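Local structure of DUF3501 family protein (Burkholderia pseudomallei K96243, 3FJV) at residues L4-L9 with A72-Y77; E13-V18 with M58-K63; R42-F45 with T49-R52; E62-F65 with G69-A72. The protein is of unknown function, belongs to the DUF3501 family, and assembles as two copies that each join a group of N-terminal helices to an antiparallel sheet. All coordinates share one frame; numbering follows the deposited sequence.

Interaction 1 (L4-L9 with A72-Y77); sequences LTRDSL and AELDAY
Leu74 projects from its helix into a shallow bend formed by Leu4, Thr5, Arg6 and Leu9, and its two methyls divide the work. CD1 of Leu74 lies against the peptide that joins Thr5 to Arg6, 3.4 Å from Arg6 N, and also meets Arg6 CG at 3.7 Å, where the two side chains cross nearly at right angles. CD2 of Leu74 rests on Leu4 CB at 3.8 Å. Leu9 comes from the far end of the segment, tip to tip, bringing its CD1 to 4.1 Å from Leu74 CG.

The bend that receives this leucine is fixed by its own polar groups. Thr5 N donates to Ser8 OG over 2.9 Å in an almost straight bond (172°), while Ser8 N returns to Thr5 O at 2.8 Å, so the short 3-10 turn is closed in both directions. Further out, Ser8 O is hydrogen-bonded to Arg52 NE, and Arg6 NH1 makes a weak hydrogen bond to Gln71 OE1, one turn before Leu74.

The result is one leucine of helix 67-77 received by the N-terminal loop and its short 3-10 turn, which packs the chain's start against this helix just before helix 12-30 begins.

Interaction 2 (E13-V18 with M58-K63); sequences EAYAKV and MLHIEK
The imidazole of His60 has the CB methyl of Ala16 at its edge, near the ring plane, with Ala16 CB 4.0 Å from His60 CE1. The phenol of Tyr15 meets the same residue nearer its root: Tyr15 CD2 approaches His60 CB obliquely at 4.1 Å, and the two side chains cross at about a right angle. The Tyr15 ring is instead stacked with His56, one turn earlier on the same helix as His60. Both rings leave their backbones in the same way, with CG anti to the backbone N (chi1 -176° in Tyr15 and 177° in His60), which sends each across the gap between the helices.

This is helix-to-helix packing, in which the start of helix 12-30 packs against the end of helix 48-62 at the end of the molecule remote from the sheet. The closest CA atoms, Ala16 CA and His60 CA, are 7.3 Å apart, although little area is buried. Around this pair, Leu59 packs on Leu12 and His60 on Arg19, both of helix 12-30. At the polar end of the phenol, Tyr15 OH is hydrogen-bonded to Glu57 OE2, a second-shell carboxylate that ties the ring to helix 48-62.

Interaction 3 (R42-F45 with T49-R52); sequences RLLF and TTIR
A small, buried apolar touch between Leu44 and Thr50 joins the end of strand 41-45 to the first turn of helix 48-62, the element that follows it in the chain. The strand belongs to the antiparallel sheet, next to 34-37, one of the two outermost strands within this chain, so the contact lies where sheet gives way to helix, about 5 Å between its centre and that of the chain.

Two methyls carry it. Leu44 CD2 and Thr50 CG2 reach toward each other tip to tip, 4.2 Å apart. Leu44 extends with CG anti to its backbone N (chi1 -176°), and its side chain also packs on Ala34 and Lys30; its backbone is hydrogen-bonded to Thr90 on strand 86-93. Phe45, the next residue, turns its CB away from the helix, and its side chain packs on Val35, Leu87 and Ala89. Across the turn, Phe45 CA and Thr50 CA are 8.5 Å apart.

What settles the rotation of Thr50 is its hydroxyl. With chi1 at 65°, OG1 sits between the backbone N and the carbonyl carbon, and it is hydrogen-bonded both to Asp47 N and to the carboxylate oxygen Glu46 OE1. Phe45 O stands 4.3 Å from Thr50 OG1 and is hydrogen-bonded to Arg33 NE. The threonine is therefore used in two halves: its buried hydroxyl is satisfied by the turn between strand and helix, which leaves the methyl to meet the leucine from the sheet.

Interaction 4 (E62-F65 with G69-A72); sequences EKIF and GIQA
Ile64, whose side chain packs on Gly69 and Ile70, has its backbone nitrogen bonded back to the preceding helix. The distance from Ile64 N to Leu59 O is 3.0 Å. This bond belongs to the Schellman motif that ends helix 48-62, with Lys63 as the C-prime residue at a positive phi of 48°. The motif turns the chain sharply, and the next helix, 67-77, starts only a few residues later.

Ile64 then faces that new helix. Its CG2 branch, anti to the backbone N, presses on the peptide between Gly69 and Ile70: Ile64 CG2 is 3.5 Å from Gly69 C and 3.6 Å from Ile70 N. Gly69 has no side chain, and its bare backbone admits the methyl this closely. The side chains of the two isoleucines meet more loosely, with Ile64 CG2 4.3 Å from Ile70 CG1. Ile70 answers with its own end, laying CD1 against the backbone of the loop, 3.7 Å from Phe65 C, while the CB of Phe65 points away from the helix.

Gly69 N is hydrogen-bonded to Asp66 OD2, just before helix 67-77. Glu62 OE1 is hydrogen-bonded to His40 NE2 of the second subunit, a link between the chains. Ile70 also touches Arg6 and Leu9, which connects the corner to the N-terminal segment.

The chemistry thus separates cleanly in this tight helical hairpin: the Schellman bonds and the Asp66 carboxylate set the path of the chain, and each isoleucine lays a methyl on the other segment's backbone, Ile64 on the Gly69-Ile70 peptide and Ile70 on Phe65.

In the fold
Interaction 3 is the buried one, close to the centre of the chain, whereas interactions 1 and 4 lie at the surface and interaction 2 is partly buried. Helix 48-62 serves interactions 2 and 3 at its two ends, too far apart to touch; helix 67-77 serves interactions 1 and 4, which share Ala72. Interactions 2 and 4 meet through Lys63 and Glu62, where one helix ends and the corner begins. All four rest on apolar packing, but its partners change: methyl on methyl beside the sheet, a histidine edge and an oblique tyrosine between helices, and methyls on peptide backbone, with some side-chain packing, in interactions 1 and 4. The second subunit touches interactions 1, 2 and 4.

Interaction 1 (L4-L9 with A72-Y77)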
loop_
_atom_site.group_PDB
_atom_site.type_symbol
_atom_site.label_atom_id
_atom_site.label_comp_id
_atom_site.label_asym_id
_atom_site.label_seq_id
_atom_site.Cartn_x
_atom_site.Cartn_y
_atom_site.Cartn_z
ATOM N N LEU A 4 9.215 17.724 -15.798
ATOM C CA LEU A 4 9.423 18.653 -14.697
ATOM C C LEU A 4 10.840 18.457 -14.242
ATOM O O LEU A 4 11.340 17.329 -14.272
ATOM C CB LEU A 4 8.487 18.349 -13.524
ATOM C CG LEU A 4 6.998 18.643 -13.614
ATOM C CD1 LEU A 4 6.337 18.160 -12.339
ATOM C CD2 LEU A 4 6.732 20.144 -13.879
ATOM N N THR A 5 11.455 19.538 -13.791
ATOM C CA THR A 5 12.817 19.557 -13.282
ATOM C C THR A 5 12.805 20.226 -11.914
ATOM O O THR A 5 11.770 20.790 -11.512
ATOM C CB THR A 5 13.704 20.396 -14.232
ATOM O OG1 THR A 5 13.477 21.780 -13.969
ATOM C CG2 THR A 5 13.348 20.101 -15.701
ATOM N N ARG A 6 13.928 20.218 -11.201
ATOM C CA ARG A 6 13.985 20.888 -9.889
ATOM C C ARG A 6 13.588 22.368 -9.993
ATOM O O ARG A 6 13.007 22.925 -9.072
ATOM C CB ARG A 6 15.370 20.734 -9.223
ATOM C CG ARG A 6 15.664 19.319 -8.719
ATOM C CD ARG A 6 16.848 19.306 -7.760
ATOM N NE ARG A 6 18.083 19.803 -8.379
ATOM C CZ ARG A 6 18.886 19.090 -9.168
ATOM N NH1 ARG A 6 18.616 17.815 -9.473
ATOM N NH2 ARG A 6 19.979 19.662 -9.663
ATOM N N ASP A 7 13.890 23.001 -11.123
ATOM C CA ASP A 7 13.504 24.410 -11.355
ATOM C C ASP A 7 12.025 24.635 -11.648
ATOM O O ASP A 7 11.553 25.772 -11.656
ATOM C CB ASP A 7 14.305 24.959 -12.519
ATOM C CG ASP A 7 15.776 24.911 -12.257
ATOM O OD1 ASP A 7 16.181 25.006 -11.054
ATOM O OD2 ASP A 7 16.513 24.762 -13.256
ATOM N N SER A 8 11.299 23.563 -11.890
ATOM C CA SER A 8 9.856 23.661 -12.066
ATOM C C SER A 8 9.104 23.741 -10.735
ATOM O O SER A 8 7.900 23.991 -10.728
ATOM C CB SER A 8 9.345 22.435 -12.833
ATOM O OG SER A 8 10.182 22.161 -13.931
ATOM N N LEU A 9 9.804 23.486 -9.627
ATOM C CA LEU A 9 9.198 23.385 -8.315
ATOM C C LEU A 9 9.440 24.615 -7.461
ATOM O O LEU A 9 10.459 25.272 -7.555
ATOM C CB LEU A 9 9.801 22.191 -7.585
ATOM C CG LEU A 9 9.725 20.834 -8.261
ATOM C CD1 LEU A 9 10.398 19.762 -7.380
ATOM C CD2 LEU A 9 8.255 20.481 -8.551
ATOM N N ALA A 72 14.971 12.835 -6.106
ATOM C CA ALA A 72 14.438 11.504 -5.854
ATOM C C ALA A 72 12.896 11.515 -5.895
ATOM O O ALA A 72 12.293 10.544 -6.331
ATOM C CB ALA A 72 14.962 10.954 -4.511
ATOM N N GLU A 73 12.260 12.601 -5.439
ATOM C CA GLU A 73 10.805 12.659 -5.566
ATOM C C GLU A 73 10.377 12.899 -7.000
ATOM O O GLU A 73 9.423 12.291 -7.459
ATOM C CB GLU A 73 10.183 13.723 -4.660
ATOM C CG GLU A 73 10.492 13.599 -3.172
ATOM C CD GLU A 73 10.168 12.219 -2.604
ATOM O OE1 GLU A 73 9.317 11.472 -3.172
ATOM O OE2 GLU A 73 10.781 11.882 -1.574
ATOM N N LEU A 74 11.066 13.785 -7.731
ATOM C CA LEU A 74 10.789 13.953 -9.177
ATOM C C LEU A 74 10.853 12.604 -9.910
ATOM O O LEU A 74 9.983 12.239 -10.751
ATOM C CB LEU A 74 11.803 14.949 -9.776
ATOM C CG LEU A 74 11.501 16.455 -9.628
ATOM C CD1 LEU A 74 12.761 17.266 -9.895
ATOM C CD2 LEU A 74 10.361 16.940 -10.563
ATOM N N ASP A 75 11.882 11.819 -9.589
ATOM C CA ASP A 75 12.099 10.563 -10.306
ATOM C C ASP A 75 11.070 9.546 -9.862
ATOM O O ASP A 75 10.619 8.743 -10.652
ATOM C CB ASP A 75 13.485 10.000 -10.022
ATOM C CG ASP A 75 14.613 10.835 -10.600
ATOM O OD1 ASP A 75 14.359 11.711 -11.425
ATOM O OD2 ASP A 75 15.784 10.605 -10.219
ATOM N N ALA A 76 10.637 9.597 -8.593
ATOM C CA ALA A 76 9.623 8.664 -8.114
ATOM C C ALA A 76 8.254 8.861 -8.791
ATOM O O ALA A 76 7.478 7.876 -8.983
ATOM C CB ALA A 76 9.454 8.759 -6.603
ATOM N N TYR A 77 7.936 10.118 -9.089
ATOM C CA TYR A 77 6.685 10.481 -9.743
ATOM C C TYR A 77 6.713 10.521 -11.285
ATOM O O TYR A 77 5.660 10.666 -11.902
ATOM C CB TYR A 77 6.138 11.814 -9.180
ATOM C CG TYR A 77 5.528 11.677 -7.774
ATOM C CD1 TYR A 77 4.200 11.318 -7.607
ATOM C CD2 TYR A 77 6.287 11.907 -6.625
ATOM C CE1 TYR A 77 3.636 11.215 -6.339
ATOM C CE2 TYR A 77 5.751 11.813 -5.392
ATOM C CZ TYR A 77 4.401 11.480 -5.238
ATOM O OH TYR A 77 3.833 11.338 -3.994
#

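Interaction 2 (E13-V18 with M58-K63)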
loop_
_atom_site.group_PDB
_atom_site.type_symbol
_atom_site.label_atom_id
_atom_site.label_comp_id
_atom_site.label_asym_id
_atom_site.label_seq_id
_atom_site.Cartn_x
_atom_site.Cartn_y
_atom_site.Cartn_z
ATOM N N GLU A 13 9.401 27.023 1.318
ATOM C CA GLU A 13 8.887 28.284 1.788
ATOM C C GLU A 13 7.824 28.876 0.869
ATOM O O GLU A 13 6.794 29.379 1.342
ATOM C CB GLU A 13 10.068 29.279 1.931
ATOM C CG GLU A 13 9.647 30.704 2.170
ATOM C CD GLU A 13 10.809 31.668 2.304
ATOM O OE1 GLU A 13 11.987 31.247 2.243
ATOM O OE2 GLU A 13 10.505 32.862 2.466
ATOM N N ALA A 14 8.109 28.877 -0.433
ATOM C CA ALA A 14 7.201 29.448 -1.406
ATOM C C ALA A 14 5.940 28.569 -1.500
ATOM O O ALA A 14 4.829 29.103 -1.565
ATOM C CB ALA A 14 7.879 29.605 -2.775
ATOM N N TYR A 15 6.083 27.238 -1.478
ATOM C CA TYR A 15 4.862 26.387 -1.512
ATOM C C TYR A 15 3.969 26.565 -0.291
ATOM O O TYR A 15 2.740 26.641 -0.411
ATOM C CB TYR A 15 5.178 24.888 -1.744
ATOM C CG TYR A 15 3.933 24.062 -1.869
ATOM C CD1 TYR A 15 3.136 24.155 -3.014
ATOM C CD2 TYR A 15 3.525 23.200 -0.868
ATOM C CE1 TYR A 15 1.990 23.432 -3.142
ATOM C CE2 TYR A 15 2.351 22.461 -0.992
ATOM C CZ TYR A 15 1.593 22.588 -2.139
ATOM O OH TYR A 15 0.438 21.850 -2.288
ATOM N N ALA A 16 4.573 26.644 0.902
ATOM C CA ALA A 16 3.787 26.748 2.111
ATOM C C ALA A 16 2.943 27.995 2.068
ATOM O O ALA A 16 1.830 27.966 2.536
ATOM C CB ALA A 16 4.695 26.728 3.439
ATOM N N LYS A 17 3.477 29.071 1.486
ATOM C CA LYS A 17 2.724 30.321 1.316
ATOM C C LYS A 17 1.506 30.161 0.402
ATOM O O LYS A 17 0.504 30.833 0.620
ATOM C CB LYS A 17 3.630 31.466 0.826
ATOM C CG LYS A 17 4.548 32.017 1.938
ATOM C CD LYS A 17 5.624 32.980 1.416
ATOM C CE LYS A 17 6.211 33.873 2.522
ATOM N NZ LYS A 17 7.178 33.233 3.455
ATOM N N VAL A 18 1.541 29.246 -0.572
ATOM C CA VAL A 18 0.375 29.092 -1.461
ATOM C C VAL A 18 -0.404 27.763 -1.260
ATOM O O VAL A 18 -1.294 27.443 -2.032
ATOM C CB VAL A 18 0.764 29.273 -2.972
ATOM C CG1 VAL A 18 1.239 30.724 -3.264
ATOM C CG2 VAL A 18 1.799 28.223 -3.463
HETATM N N MSE A 58 4.492 16.080 -1.199
HETATM C CA MSE A 58 5.474 15.197 -0.615
HETATM C C MSE A 58 6.632 15.954 0.036
HETATM O O MSE A 58 6.994 15.676 1.182
HETATM C CB MSE A 58 6.055 14.238 -1.660
HETATM C CG MSE A 58 7.099 13.190 -1.080
HETATM SE SE MSE A 58 6.378 11.749 -0.079
HETATM C CE MSE A 58 6.208 10.398 -1.496
ATOM N N LEU A 59 7.213 16.880 -0.720
ATOM C CA LEU A 59 8.288 17.716 -0.215
ATOM C C LEU A 59 7.868 18.478 1.041
ATOM O O LEU A 59 8.630 18.520 2.020
ATOM C CB LEU A 59 8.805 18.667 -1.291
ATOM C CG LEU A 59 9.338 18.032 -2.587
ATOM C CD1 LEU A 59 9.674 19.098 -3.653
ATOM C CD2 LEU A 59 10.526 17.092 -2.322
ATOM N N HIS A 60 6.654 19.020 1.043
ATOM C CA HIS A 60 6.152 19.802 2.179
ATOM C C HIS A 60 6.027 18.964 3.483
ATOM O O HIS A 60 6.556 19.333 4.568
ATOM C CB HIS A 60 4.806 20.432 1.850
ATOM C CG HIS A 60 4.191 21.189 3.014
ATOM N ND1 HIS A 60 4.515 22.491 3.303
ATOM C CD2 HIS A 60 3.309 20.807 3.970
ATOM C CE1 HIS A 60 3.856 22.885 4.384
ATOM N NE2 HIS A 60 3.111 21.884 4.804
ATOM N N ILE A 61 5.389 17.806 3.343
ATOM C CA ILE A 61 5.095 16.950 4.471
ATOM C C ILE A 61 6.381 16.325 5.034
ATOM O O ILE A 61 6.523 16.244 6.245
ATOM C CB ILE A 61 4.068 15.839 4.089
ATOM C CG1 ILE A 61 2.676 16.476 3.912
ATOM C CG2 ILE A 61 3.997 14.800 5.185
ATOM C CD1 ILE A 61 1.602 15.564 3.139
ATOM N N GLU A 62 7.271 15.883 4.146
ATOM C CA GLU A 62 8.539 15.255 4.495
ATOM C C GLU A 62 9.626 16.305 4.766
ATOM O O GLU A 62 10.662 15.940 5.239
ATOM C CB GLU A 62 8.998 14.266 3.404
ATOM C CG GLU A 62 8.016 13.130 3.143
ATOM C CD GLU A 62 7.802 12.271 4.360
ATOM O OE1 GLU A 62 8.801 11.752 4.887
ATOM O OE2 GLU A 62 6.648 12.119 4.812
ATOM N N LYS A 63 9.326 17.592 4.560
ATOM C CA LYS A 63 10.288 18.702 4.677
ATOM C C LYS A 63 11.599 18.438 3.956
ATOM O O LYS A 63 12.676 18.480 4.576
ATOM C CB LYS A 63 10.579 19.022 6.149
ATOM C CG LYS A 63 9.330 19.386 6.985
ATOM C CD LYS A 63 9.734 19.696 8.432
ATOM C CE LYS A 63 8.568 19.876 9.373
ATOM N NZ LYS A 63 7.694 20.897 8.843
#

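Interaction 3 (R42-F45 with T49-R52)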
loop_
_atom_site.group_PDB
_atom_site.type_symbol
_atom_site.label_atom_id
_atom_site.label_comp_id
_atom_site.label_asym_id
_atom_site.label_seq_id
_atom_site.Cartn_x
_atom_site.Cartn_y
_atom_site.Cartn_z
ATOM N N ARG A 42 -11.280 4.123 -8.512
ATOM C CA ARG A 42 -11.185 5.533 -8.932
ATOM C C ARG A 42 -9.909 5.730 -9.760
ATOM O O ARG A 42 -8.865 5.250 -9.355
ATOM C CB ARG A 42 -11.123 6.416 -7.680
ATOM C CG ARG A 42 -12.318 6.317 -6.748
ATOM C CD ARG A 42 -13.602 6.797 -7.414
ATOM N NE ARG A 42 -14.797 6.630 -6.573
ATOM C CZ ARG A 42 -15.667 5.613 -6.631
ATOM N NH1 ARG A 42 -15.528 4.603 -7.494
ATOM N NH2 ARG A 42 -16.707 5.609 -5.808
ATOM N N LEU A 43 -9.991 6.376 -10.920
ATOM C CA LEU A 43 -8.808 6.680 -11.728
ATOM C C LEU A 43 -8.645 8.199 -11.790
ATOM O O LEU A 43 -9.604 8.917 -12.009
ATOM C CB LEU A 43 -8.954 6.227 -13.205
ATOM C CG LEU A 43 -8.658 4.826 -13.715
ATOM C CD1 LEU A 43 -8.863 4.827 -15.204
ATOM C CD2 LEU A 43 -7.247 4.401 -13.383
ATOM N N LEU A 44 -7.416 8.668 -11.602
ATOM C CA LEU A 44 -7.064 10.052 -11.842
ATOM C C LEU A 44 -6.084 10.072 -12.967
ATOM O O LEU A 44 -4.962 9.551 -12.833
ATOM C CB LEU A 44 -6.483 10.740 -10.615
ATOM C CG LEU A 44 -6.191 12.259 -10.801
ATOM C CD1 LEU A 44 -7.488 13.051 -10.828
ATOM C CD2 LEU A 44 -5.260 12.705 -9.656
ATOM N N PHE A 45 -6.497 10.675 -14.088
ATOM C CA PHE A 45 -5.583 10.882 -15.202
ATOM C C PHE A 45 -4.629 12.015 -14.871
ATOM O O PHE A 45 -5.054 13.130 -14.540
ATOM C CB PHE A 45 -6.350 11.115 -16.493
ATOM C CG PHE A 45 -6.971 9.881 -16.999
ATOM C CD1 PHE A 45 -6.229 9.025 -17.812
ATOM C CD2 PHE A 45 -8.257 9.498 -16.586
ATOM C CE1 PHE A 45 -6.779 7.835 -18.301
ATOM C CE2 PHE A 45 -8.834 8.320 -17.034
ATOM C CZ PHE A 45 -8.072 7.440 -17.891
ATOM N N THR A 49 -0.321 19.622 -13.712
ATOM C CA THR A 49 -0.951 20.164 -12.521
ATOM C C THR A 49 -1.037 19.127 -11.376
ATOM O O THR A 49 -0.677 19.429 -10.254
ATOM C CB THR A 49 -2.312 20.720 -12.864
ATOM O OG1 THR A 49 -2.177 21.799 -13.817
ATOM C CG2 THR A 49 -3.014 21.228 -11.620
ATOM N N THR A 50 -1.544 17.949 -11.679
ATOM C CA THR A 50 -1.735 16.923 -10.680
ATOM C C THR A 50 -0.397 16.409 -10.158
ATOM O O THR A 50 -0.284 16.128 -8.957
ATOM C CB THR A 50 -2.599 15.722 -11.149
ATOM O OG1 THR A 50 -1.947 15.007 -12.210
ATOM C CG2 THR A 50 -4.000 16.180 -11.632
ATOM N N ILE A 51 0.598 16.312 -11.035
ATOM C CA ILE A 51 1.908 15.742 -10.659
ATOM C C ILE A 51 2.727 16.756 -9.826
ATOM O O ILE A 51 3.225 16.419 -8.765
ATOM C CB ILE A 51 2.702 15.207 -11.902
ATOM C CG1 ILE A 51 1.908 14.076 -12.587
ATOM C CG2 ILE A 51 4.088 14.628 -11.413
ATOM C CD1 ILE A 51 2.411 13.678 -13.996
ATOM N N ARG A 52 2.823 18.000 -10.297
ATOM C CA ARG A 52 3.503 19.087 -9.581
ATOM C C ARG A 52 2.980 19.260 -8.151
ATOM O O ARG A 52 3.776 19.392 -7.204
ATOM C CB ARG A 52 3.384 20.370 -10.394
ATOM C CG ARG A 52 4.199 21.531 -9.982
ATOM C CD ARG A 52 4.402 22.496 -11.150
ATOM N NE ARG A 52 5.110 23.679 -10.694
ATOM C CZ ARG A 52 4.549 24.739 -10.126
ATOM N NH1 ARG A 52 3.225 24.837 -10.025
ATOM N NH2 ARG A 52 5.302 25.724 -9.664
#

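Interaction 4 (E62-F65 with G69-A72)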
loop_
_atom_site.group_PDB
_atom_site.type_symbol
_atom_site.label_atom_id
_atom_site.label_comp_id
_atom_site.label_asym_id
_atom_site.label_seq_id
_atom_site.Cartn_x
_atom_site.Cartn_y
_atom_site.Cartn_z
ATOM N N GLU A 62 7.271 15.883 4.146
ATOM C CA GLU A 62 8.539 15.255 4.495
ATOM C C GLU A 62 9.626 16.305 4.766
ATOM O O GLU A 62 10.662 15.940 5.239
ATOM C CB GLU A 62 8.998 14.266 3.404
ATOM C CG GLU A 62 8.016 13.130 3.143
ATOM C CD GLU A 62 7.802 12.271 4.360
ATOM O OE1 GLU A 62 8.801 11.752 4.887
ATOM O OE2 GLU A 62 6.648 12.119 4.812
ATOM N N LYS A 63 9.326 17.592 4.560
ATOM C CA LYS A 63 10.288 18.702 4.677
ATOM C C LYS A 63 11.599 18.438 3.956
ATOM O O LYS A 63 12.676 18.480 4.576
ATOM C CB LYS A 63 10.579 19.022 6.149
ATOM C CG LYS A 63 9.330 19.386 6.985
ATOM C CD LYS A 63 9.734 19.696 8.432
ATOM C CE LYS A 63 8.568 19.876 9.373
ATOM N NZ LYS A 63 7.694 20.897 8.843
ATOM N N ILE A 64 11.504 18.189 2.659
ATOM C CA ILE A 64 12.647 17.838 1.812
ATOM C C ILE A 64 13.108 19.044 0.969
ATOM O O ILE A 64 12.329 19.593 0.191
ATOM C CB ILE A 64 12.312 16.622 0.853
ATOM C CG1 ILE A 64 11.949 15.397 1.688
ATOM C CG2 ILE A 64 13.481 16.389 -0.160
ATOM C CD1 ILE A 64 11.332 14.262 0.828
ATOM N N PHE A 65 14.367 19.459 1.170
ATOM C CA PHE A 65 14.939 20.613 0.469
ATOM C C PHE A 65 16.370 20.482 -0.048
ATOM O O PHE A 65 16.953 21.454 -0.494
ATOM C CB PHE A 65 14.867 21.859 1.386
ATOM C CG PHE A 65 15.562 21.707 2.690
ATOM C CD1 PHE A 65 14.890 21.219 3.787
ATOM C CD2 PHE A 65 16.887 22.092 2.843
ATOM C CE1 PHE A 65 15.530 21.096 5.033
ATOM C CE2 PHE A 65 17.525 21.983 4.082
ATOM C CZ PHE A 65 16.863 21.471 5.167
ATOM N N GLY A 69 17.431 14.752 -2.607
ATOM C CA GLY A 69 16.105 14.392 -2.102
ATOM C C GLY A 69 14.965 14.933 -2.945
ATOM O O GLY A 69 13.960 14.242 -3.167
ATOM N N ILE A 70 15.089 16.181 -3.375
ATOM C CA ILE A 70 14.132 16.727 -4.350
ATOM C C ILE A 70 14.150 15.874 -5.622
ATOM O O ILE A 70 13.116 15.459 -6.112
ATOM C CB ILE A 70 14.409 18.217 -4.693
ATOM C CG1 ILE A 70 14.215 19.085 -3.430
ATOM C CG2 ILE A 70 13.500 18.646 -5.842
ATOM C CD1 ILE A 70 14.958 20.412 -3.414
ATOM N N GLN A 71 15.337 15.589 -6.152
ATOM C CA GLN A 71 15.433 14.827 -7.405
ATOM C C GLN A 71 14.807 13.454 -7.272
ATOM O O GLN A 71 14.158 12.980 -8.208
ATOM C CB GLN A 71 16.888 14.674 -7.893
ATOM C CG GLN A 71 17.012 14.156 -9.352
ATOM C CD GLN A 71 16.248 15.035 -10.334
ATOM O OE1 GLN A 71 16.466 16.235 -10.367
ATOM N NE2 GLN A 71 15.367 14.430 -11.155
ATOM N N ALA A 72 14.971 12.835 -6.106
ATOM C CA ALA A 72 14.438 11.504 -5.854
ATOM C C ALA A 72 12.896 11.515 -5.895
ATOM O O ALA A 72 12.293 10.544 -6.331
ATOM C CB ALA A 72 14.962 10.954 -4.511
#